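Local coordinates for protein transglutaminase-like enzymes, putative cysteine protease (Cytophaga hutchinsonii, PDB 3ISR) that is probably a cysteine protease or related hydrolase with a transglutaminase-like fold, its biological substrate not established, at residues 30-35 against 80-85. Sequence-based numbering, arbitrary orientation.
Sequences FIFNVH and FSMSYT
Phe-30 and Phe-32 face Phe-80 and Met-82 across the interior of a β-sandwich, with strand 30-32 in one antiparallel sheet and strand 80-85 in another. The strand axes come within 11.7 Å and run nearly parallel, 17° apart, a spacing that side chains bridge between the strands within the region matching the bacterial transglutaminase N-terminal domain. The backbones come closer toward Val-34 and Tyr-84, whose CA atoms are 7.3 Å apart. Phe-80 turns its edge to the face of Phe-30 in a T-shaped pair, ring centres 5.0 Å apart, and its CZ sits over the middle of the Phe-30 ring. Phe-80 CZ also meets Phe-32 CZ, tip to tip, each near the plane of the other ring. Selenomethionine Met-82, extended through chi2, bends at chi3 (66°) and lays CE over the Phe-32 face, 3.8 Å from the ring centroid, in a CH-pi contact; SE lies obliquely beside CD2, making the contact Met-aromatic. CE also touches both methyls of Val-34. Tyr-84 packs its CB against Val-34 CG2 and takes His-35 CA over its ring face. Its hydroxyl bonds to Glu-47 and to the backbone N of Ala-36, tying the tyrosine to the loop after strand 28-32. A phenylalanine at Tyr-84 would probably keep the ring packing but leave the Ala-36 amide and Glu-47 carboxylate without this buried partner. The imidazole of His-35 crosses the phenol obliquely, planes at 49°, with CD2 3.4 Å from Tyr-84 CE1.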
ATOM      1  N   PHE B  30      17.754 -22.214 -10.258  1.00 16.72           N
ATOM      2  CA  PHE B  30      16.712 -21.711 -11.153  1.00 16.42           C
ATOM      3  C   PHE B  30      15.602 -22.728 -11.238  1.00 16.63           C
ATOM      4  O   PHE B  30      15.854 -23.936 -11.292  1.00 17.27           O
ATOM      5  CB  PHE B  30      17.269 -21.514 -12.567  1.00 16.13           C
ATOM      6  CG  PHE B  30      18.312 -20.455 -12.663  1.00 13.91           C
ATOM      7  CD1 PHE B  30      17.991 -19.195 -13.152  1.00 12.60           C
ATOM      8  CD2 PHE B  30      19.620 -20.713 -12.270  1.00 13.89           C
ATOM      9  CE1 PHE B  30      18.971 -18.206 -13.254  1.00 13.65           C
ATOM     10  CE2 PHE B  30      20.594 -19.734 -12.360  1.00 12.40           C
ATOM     11  CZ  PHE B  30      20.262 -18.472 -12.848  1.00 12.17           C
ATOM     12  N   ILE B  31      14.372 -22.243 -11.247  1.00 16.48           N
ATOM     13  CA  ILE B  31      13.250 -23.079 -11.621  1.00 16.26           C
ATOM     14  C   ILE B  31      12.606 -22.362 -12.777  1.00 16.78           C
ATOM     15  O   ILE B  31      12.108 -21.233 -12.621  1.00 17.30           O
ATOM     16  CB  ILE B  31      12.206 -23.237 -10.505  1.00 16.29           C
ATOM     17  CG1 ILE B  31      12.864 -23.771  -9.230  1.00 15.97           C
ATOM     18  CG2 ILE B  31      11.074 -24.189 -10.974  1.00 15.07           C
ATOM     19  CD1 ILE B  31      11.884 -23.871  -8.041  1.00 15.60           C
ATOM     20  N   PHE B  32      12.625 -23.019 -13.931  1.00 16.25           N
ATOM     21  CA  PHE B  32      12.114 -22.428 -15.145  1.00 16.45           C
ATOM     22  C   PHE B  32      10.762 -23.008 -15.532  1.00 16.09           C
ATOM     23  O   PHE B  32      10.445 -24.146 -15.198  1.00 15.81           O
ATOM     24  CB  PHE B  32      13.088 -22.679 -16.302  1.00 16.36           C
ATOM     25  CG  PHE B  32      14.385 -21.943 -16.181  1.00 17.72           C
ATOM     26  CD1 PHE B  32      14.423 -20.560 -16.260  1.00 17.86           C
ATOM     27  CD2 PHE B  32      15.578 -22.643 -16.030  1.00 19.35           C
ATOM     28  CE1 PHE B  32      15.628 -19.877 -16.172  1.00 20.46           C
ATOM     29  CE2 PHE B  32      16.788 -21.971 -15.945  1.00 19.85           C
ATOM     30  CZ  PHE B  32      16.811 -20.583 -16.012  1.00 19.60           C
ATOM     31  N   ASN B  33       9.982 -22.222 -16.268  1.00 16.20           N
ATOM     32  CA  ASN B  33       8.743 -22.728 -16.830  1.00 16.59           C
ATOM     33  C   ASN B  33       8.623 -22.319 -18.281  1.00 16.85           C
ATOM     34  O   ASN B  33       8.023 -21.272 -18.581  1.00 16.20           O
ATOM     35  CB  ASN B  33       7.546 -22.218 -16.035  1.00 17.12           C
ATOM     36  CG  ASN B  33       6.262 -22.887 -16.439  1.00 18.02           C
ATOM     37  OD1 ASN B  33       6.247 -24.051 -16.895  1.00 22.39           O
ATOM     38  ND2 ASN B  33       5.171 -22.163 -16.283  1.00 17.07           N
ATOM     39  N   VAL B  34       9.220 -23.131 -19.168  1.00 16.50           N
ATOM     40  CA  VAL B  34       9.274 -22.825 -20.602  1.00 16.93           C
ATOM     41  C   VAL B  34       8.676 -23.901 -21.519  1.00 16.79           C
ATOM     42  O   VAL B  34       8.322 -23.603 -22.663  1.00 17.44           O
ATOM     43  CB  VAL B  34      10.730 -22.446 -21.089  1.00 16.51           C
ATOM     44  CG1 VAL B  34      11.294 -21.282 -20.268  1.00 16.93           C
ATOM     45  CG2 VAL B  34      11.664 -23.649 -21.032  1.00 18.32           C
ATOM     46  N   HIS B  35       8.581 -25.142 -21.030  1.00 17.00           N
ATOM     47  CA  HIS B  35       7.992 -26.257 -21.777  1.00 17.04           C
ATOM     48  C   HIS B  35       6.506 -26.076 -22.079  1.00 17.18           C
ATOM     49  O   HIS B  35       5.739 -25.602 -21.221  1.00 16.46           O
ATOM     50  CB  HIS B  35       8.123 -27.533 -20.962  1.00 17.88           C
ATOM     51  CG  HIS B  35       9.499 -28.107 -20.967  1.00 18.92           C
ATOM     52  ND1 HIS B  35      10.531 -27.555 -20.238  1.00 19.13           N
ATOM     53  CD2 HIS B  35      10.019 -29.172 -21.620  1.00 17.07           C
ATOM     54  CE1 HIS B  35      11.631 -28.260 -20.446  1.00 19.20           C
ATOM     55  NE2 HIS B  35      11.345 -29.246 -21.280  1.00 18.14           N
ATOM     56  N   PHE B  80      25.337 -19.102 -18.451  1.00 16.75           N
ATOM     57  CA  PHE B  80      24.801 -20.258 -19.185  1.00 16.71           C
ATOM     58  C   PHE B  80      23.637 -19.817 -20.061  1.00 16.69           C
ATOM     59  O   PHE B  80      23.047 -18.775 -19.815  1.00 16.65           O
ATOM     60  CB  PHE B  80      24.370 -21.389 -18.237  1.00 16.80           C
ATOM     61  CG  PHE B  80      23.094 -21.092 -17.475  1.00 16.66           C
ATOM     62  CD1 PHE B  80      21.862 -21.544 -17.948  1.00 16.47           C
ATOM     63  CD2 PHE B  80      23.130 -20.360 -16.293  1.00 16.13           C
ATOM     64  CE1 PHE B  80      20.680 -21.283 -17.257  1.00 16.53           C
ATOM     65  CE2 PHE B  80      21.943 -20.072 -15.594  1.00 16.89           C
ATOM     66  CZ  PHE B  80      20.719 -20.540 -16.083  1.00 16.34           C
ATOM     67  N   SER B  81      23.340 -20.607 -21.088  1.00 16.72           N
ATOM     68  CA  SER B  81      22.179 -20.388 -21.955  1.00 16.75           C
ATOM     69  C   SER B  81      21.318 -21.637 -21.977  1.00 16.30           C
ATOM     70  O   SER B  81      21.823 -22.756 -21.855  1.00 15.61           O
ATOM     71  CB  SER B  81      22.609 -20.071 -23.388  1.00 16.79           C
ATOM     72  OG  SER B  81      23.387 -18.896 -23.413  1.00 19.88           O
HETATM   73  N   MSE B  82      20.014 -21.438 -22.121  1.00 16.29           N
HETATM   74  CA  MSE B  82      19.082 -22.542 -22.220  1.00 16.13           C
HETATM   75  C   MSE B  82      18.217 -22.300 -23.431  1.00 16.25           C
HETATM   76  O   MSE B  82      17.683 -21.205 -23.600  1.00 16.54           O
HETATM   77  CB  MSE B  82      18.202 -22.609 -20.970  1.00 16.57           C
HETATM   78  CG  MSE B  82      17.262 -23.796 -20.993  1.00 17.97           C
HETATM   79 SE   MSE B  82      16.171 -23.848 -19.384  1.00 25.98          SE
HETATM   80  CE  MSE B  82      15.129 -22.204 -19.707  1.00 21.95           C
ATOM     81  N   SER B  83      18.076 -23.316 -24.271  1.00 16.34           N
ATOM     82  CA  SER B  83      17.298 -23.203 -25.499  1.00 16.47           C
ATOM     83  C   SER B  83      16.219 -24.278 -25.526  1.00 16.03           C
ATOM     84  O   SER B  83      16.521 -25.445 -25.288  1.00 16.66           O
ATOM     85  CB  SER B  83      18.230 -23.370 -26.704  1.00 16.24           C
ATOM     86  OG  SER B  83      17.488 -23.439 -27.905  1.00 16.97           O
ATOM     87  N   TYR B  84      14.973 -23.881 -25.802  1.00 15.40           N
ATOM     88  CA  TYR B  84      13.837 -24.806 -25.893  1.00 14.75           C
ATOM     89  C   TYR B  84      13.165 -24.659 -27.245  1.00 15.43           C
ATOM     90  O   TYR B  84      12.851 -23.537 -27.671  1.00 15.41           O
ATOM     91  CB  TYR B  84      12.809 -24.552 -24.760  1.00 14.76           C
ATOM     92  CG  TYR B  84      11.566 -25.420 -24.857  1.00 13.83           C
ATOM     93  CD1 TYR B  84      11.611 -26.773 -24.533  1.00 14.72           C
ATOM     94  CD2 TYR B  84      10.348 -24.892 -25.294  1.00 13.62           C
ATOM     95  CE1 TYR B  84      10.470 -27.588 -24.630  1.00 13.63           C
ATOM     96  CE2 TYR B  84       9.212 -25.694 -25.400  1.00 13.10           C
ATOM     97  CZ  TYR B  84       9.283 -27.036 -25.061  1.00 13.56           C
ATOM     98  OH  TYR B  84       8.166 -27.837 -25.135  1.00 14.22           O
ATOM     99  N   THR B  85      12.932 -25.791 -27.914  1.00 15.21           N
ATOM    100  CA  THR B  85      12.266 -25.807 -29.212  1.00 15.74           C
ATOM    101  C   THR B  85      11.247 -26.946 -29.260  1.00 15.85           C
ATOM    102  O   THR B  85      11.515 -28.040 -28.759  1.00 16.46           O
ATOM    103  CB  THR B  85      13.321 -25.981 -30.349  1.00 15.95           C
ATOM    104  OG1 THR B  85      14.304 -24.944 -30.237  1.00 16.34           O
ATOM    105  CG2 THR B  85      12.680 -25.908 -31.721  1.00 16.71           C
TER